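PDB 2EKL: D-3-phosphoglycerate dehydrogenase from Sulfolobus tokodaii, which probably catalyses the NAD-dependent oxidation of D-3-phosphoglycerate, the step that leads into serine biosynthesis, as a D-isomer specific 2-hydroxyacid dehydrogenase. Local coordinates for residues 20-24 with 25-29; 38-41 with 42-46. All coordinates share one frame; numbering follows the deposited sequence.

Interaction 1: 20-24 with 25-29; sequences KTLRE and KGIQV
Leu22 meets Val29 where the chain doubles back from helix 16-24 into strand 28-31. The touching atoms are Leu22 CB and Val29 CG2, 3.6 Å apart, and the two side chains cross at about a right angle. Val29 turns CG1 anti to its backbone N (chi1 -179°), which leaves CG2 beside that nitrogen and directed at the leucine. The same branch borders Arg23, whose CG lies 4.1 Å from Val29 CG2. From there the arginine runs extended to NE, carrying its guanidinium past the valine until Val29 O stands at the group's edge, near its plane, with NH2 3.7 Å from that oxygen. Water 2 accepts from Val29 N and, weakly, from Arg23 NE.

Lys25 lays its aliphatic chain against the last helical turn. Its CG, beside its own backbone N, lies 3.4 Å from Thr21 O, and farther out CE approaches Thr21 CG2 at 4.2 Å; Lys25 N gives weak bonds to Thr21 O and Leu22 O. The reversal itself is a Schellman motif with Gly26 as C-prime residue, and it forms the helix-to-strand turn of the beta-alpha-beta unit made by strand 7-10, helix 16-24 and strand 28-31. Two bonds define it: Ile27 N to Leu22 O at 3.2 Å, and Gly26 N to Arg23 O at 3.0 Å, the latter donor standing 60° out of the carbonyl plane. Gly26 has positive phi (79°), where a beta carbon would collide with the carbonyl oxygen of Lys25. Water 1 donates to both Arg23 O and Ile27 O, linking them.

Ile27 brings CB over Leu22 O, and Met307 of helix 289-309 touches both the Leu22 and Ile27 side chains. On the exposed flank, Lys20 NZ reaches Glu24 OE2 at 2.7 Å, a salt bridge in which the amine approaches OE2 from above the carboxylate plane.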
# COMPACT_ATOMS: atom_id res chain seq x y z
N LYS A 20 21.14 27.76 9.94
CA LYS A 20 22.16 27.58 10.96
C LYS A 20 23.53 27.38 10.34
O LYS A 20 24.52 27.95 10.78
CB LYS A 20 21.80 26.38 11.85
CG LYS A 20 22.92 25.92 12.78
CD LYS A 20 22.42 24.83 13.72
CE LYS A 20 23.57 24.17 14.48
NZ LYS A 20 24.37 25.16 15.26
N THR A 21 23.58 26.56 9.29
CA THR A 21 24.83 26.27 8.61
C THR A 21 25.46 27.53 8.01
O THR A 21 26.66 27.75 8.12
CB THR A 21 24.62 25.21 7.50
OG1 THR A 21 24.17 23.99 8.11
CG2 THR A 21 25.91 24.94 6.75
N LEU A 22 24.63 28.36 7.38
CA LEU A 22 25.11 29.60 6.78
C LEU A 22 25.58 30.58 7.85
O LEU A 22 26.64 31.19 7.73
CB LEU A 22 24.01 30.25 5.94
CG LEU A 22 23.61 29.49 4.67
CD1 LEU A 22 22.46 30.22 3.98
CD2 LEU A 22 24.81 29.38 3.74
N ARG A 23 24.78 30.72 8.91
CA ARG A 23 25.14 31.63 9.99
C ARG A 23 26.44 31.22 10.68
O ARG A 23 27.27 32.07 10.99
CB ARG A 23 23.98 31.73 10.99
CG ARG A 23 22.87 32.63 10.48
CD ARG A 23 21.63 32.64 11.36
NE ARG A 23 20.69 33.65 10.90
CZ ARG A 23 19.41 33.72 11.25
NH1 ARG A 23 18.90 32.83 12.09
NH2 ARG A 23 18.65 34.69 10.77
N GLU A 24 26.62 29.92 10.90
CA GLU A 24 27.83 29.43 11.55
C GLU A 24 29.07 29.80 10.76
O GLU A 24 30.15 29.96 11.33
CB GLU A 24 27.80 27.90 11.68
CG GLU A 24 26.67 27.35 12.51
CD GLU A 24 26.76 25.84 12.63
OE1 GLU A 24 27.03 25.18 11.61
OE2 GLU A 24 26.55 25.33 13.74
N LYS A 25 28.93 29.93 9.45
CA LYS A 25 30.06 30.26 8.59
C LYS A 25 30.26 31.75 8.35
O LYS A 25 31.03 32.15 7.48
CB LYS A 25 29.93 29.51 7.27
CG LYS A 25 29.99 28.00 7.45
CD LYS A 25 30.00 27.25 6.13
CE LYS A 25 30.02 25.75 6.36
NZ LYS A 25 31.22 25.31 7.11
N GLY A 26 29.58 32.58 9.14
CA GLY A 26 29.73 34.01 9.01
C GLY A 26 28.99 34.69 7.87
O GLY A 26 29.16 35.88 7.66
N ILE A 27 28.18 33.93 7.14
CA ILE A 27 27.44 34.52 6.03
C ILE A 27 26.29 35.36 6.61
O ILE A 27 25.63 34.99 7.57
CB ILE A 27 26.83 33.42 5.15
CG1 ILE A 27 27.88 32.57 4.41
CG2 ILE A 27 25.88 34.02 4.14
CD1 ILE A 27 29.05 33.40 3.86
N GLN A 28 26.09 36.54 6.02
CA GLN A 28 25.03 37.44 6.47
C GLN A 28 23.71 36.88 5.93
O GLN A 28 23.47 36.90 4.73
CB GLN A 28 25.26 38.85 5.91
CG GLN A 28 24.27 39.89 6.42
CD GLN A 28 24.41 41.23 5.72
OE1 GLN A 28 25.47 41.86 5.75
NE2 GLN A 28 23.32 41.67 5.09
N VAL A 29 22.87 36.39 6.83
CA VAL A 29 21.60 35.81 6.42
C VAL A 29 20.37 36.61 6.86
O VAL A 29 20.13 36.80 8.05
CB VAL A 29 21.46 34.37 6.97
CG1 VAL A 29 20.13 33.76 6.52
CG2 VAL A 29 22.63 33.51 6.48
O HOH W 1 26.80 34.70 10.24
O HOH W 2 22.68 36.26 9.76

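Interaction 2: 38-41 with 42-46; sequences EELL and NIIGN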
# COMPACT_ATOMS: atom_id res chain seq x y z
N GLU A 38 6.49 42.59 -3.83
CA GLU A 38 6.96 43.94 -4.10
C GLU A 38 8.24 44.26 -3.33
O GLU A 38 9.20 44.77 -3.90
CB GLU A 38 5.86 44.95 -3.75
CG GLU A 38 6.28 46.41 -3.89
CD GLU A 38 5.09 47.36 -3.96
OE1 GLU A 38 4.02 47.01 -3.42
OE2 GLU A 38 5.24 48.45 -4.54
N GLU A 39 8.26 43.93 -2.04
CA GLU A 39 9.44 44.20 -1.22
C GLU A 39 10.64 43.39 -1.72
O GLU A 39 11.77 43.86 -1.65
CB GLU A 39 9.15 43.86 0.25
CG GLU A 39 10.25 44.27 1.23
CD GLU A 39 10.59 45.75 1.18
OE1 GLU A 39 9.71 46.57 0.81
OE2 GLU A 39 11.74 46.11 1.53
N LEU A 40 10.38 42.19 -2.23
CA LEU A 40 11.46 41.35 -2.74
C LEU A 40 12.18 42.06 -3.87
O LEU A 40 13.41 42.13 -3.89
CB LEU A 40 10.90 40.02 -3.26
CG LEU A 40 11.90 39.08 -3.93
CD1 LEU A 40 13.00 38.69 -2.95
CD2 LEU A 40 11.18 37.85 -4.44
N LEU A 41 11.42 42.60 -4.82
CA LEU A 41 11.99 43.32 -5.95
C LEU A 41 12.78 44.54 -5.49
O LEU A 41 13.77 44.92 -6.12
CB LEU A 41 10.89 43.76 -6.91
CG LEU A 41 10.20 42.67 -7.73
CD1 LEU A 41 9.00 43.26 -8.45
CD2 LEU A 41 11.19 42.07 -8.72
N ASN A 42 12.35 45.14 -4.39
CA ASN A 42 13.03 46.33 -3.88
C ASN A 42 14.39 46.05 -3.26
O ASN A 42 15.27 46.91 -3.27
CB ASN A 42 12.15 47.04 -2.84
CG ASN A 42 10.87 47.59 -3.43
OD1 ASN A 42 10.88 48.26 -4.47
ND2 ASN A 42 9.75 47.33 -2.76
N ILE A 43 14.58 44.84 -2.73
CA ILE A 43 15.84 44.51 -2.08
C ILE A 43 16.68 43.38 -2.67
O ILE A 43 17.82 43.19 -2.24
CB ILE A 43 15.62 44.18 -0.59
CG1 ILE A 43 14.84 42.86 -0.46
CG2 ILE A 43 14.85 45.31 0.08
CD1 ILE A 43 14.72 42.36 0.97
N ILE A 44 16.14 42.65 -3.63
CA ILE A 44 16.89 41.53 -4.20
C ILE A 44 18.27 41.93 -4.75
O ILE A 44 19.20 41.12 -4.76
CB ILE A 44 16.09 40.82 -5.32
CG1 ILE A 44 16.83 39.57 -5.78
CG2 ILE A 44 15.85 41.76 -6.49
CD1 ILE A 44 17.12 38.57 -4.66
N GLY A 45 18.39 43.17 -5.19
CA GLY A 45 19.66 43.63 -5.74
C GLY A 45 20.82 43.66 -4.76
O GLY A 45 21.96 43.82 -5.18
N ASN A 46 20.54 43.49 -3.47
CA ASN A 46 21.60 43.52 -2.47
C ASN A 46 22.14 42.15 -2.10
O ASN A 46 23.01 42.04 -1.24
CB ASN A 46 21.10 44.18 -1.18
CG ASN A 46 20.33 45.46 -1.43
OD1 ASN A 46 20.76 46.31 -2.21
ND2 ASN A 46 19.20 45.62 -0.75
O HOH W 3 8.98 46.88 -5.69
O HOH W 4 16.85 45.56 -5.50
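Glu38 offers its carbonyl oxygen to Asn42 N at 3.2 Å, the donor tilted 16° from the carbonyl plane. Asn42 folds its side chain back toward the same oxygen: CG lies beside the backbone N (chi1 -65°), and water 3 donates to both Glu38 O and Asn42 OD1, the latter at 2.6 Å. Glu39 follows, its chain bent at chi2 (57°) so that the carboxylate curls forward, toward Asn42 and Ile43. There OE2 comes 3.5 Å from Ile43 CG2, and OE1 3.7 Å from Asn42 ND2. Glu39 O accepts weakly from both Asn42 N and Ile43 N.

These contacts belong to the final turns of helix 37-43 in the parallel-sheet domain containing strand 7-10. Leu40 O takes two firmer bonds, from Ile44 N at 2.8 Å, nearly along the C=O axis, and from Ile43 N at 3.2 Å, which stands above the carbonyl plane; one oxygen thus takes an i+4 and an i+3 donor. Leu40 CD1 reaches Ile44 CB at 4.4 Å, and its side chain also packs on Leu9 of strand 7-10. Leu41 O takes a hydrogen bond from Lys65 NZ and another from water 4, which accepts from Gly45 N.

Overall arrangement
The two interactions follow in series along the chain. Strand 28-31 supplies the end of the first contact, and helix 37-43, the next regular element, carries the second. Their centres lie 21 Å apart and their nearest atoms about 6 Å apart, without touching. Both belong to the domain built on the five-stranded parallel sheet, in which strand 28-31 is outermost within this chain and neighbours strand 7-10. Strand 7-10 is a shared reference: Val29 packs on Ile10, and Leu40 on Leu9. Each centre is 30 Å from the chain's centre, so both contacts lie in the outer part of this domain, away from the NAD-binding residues.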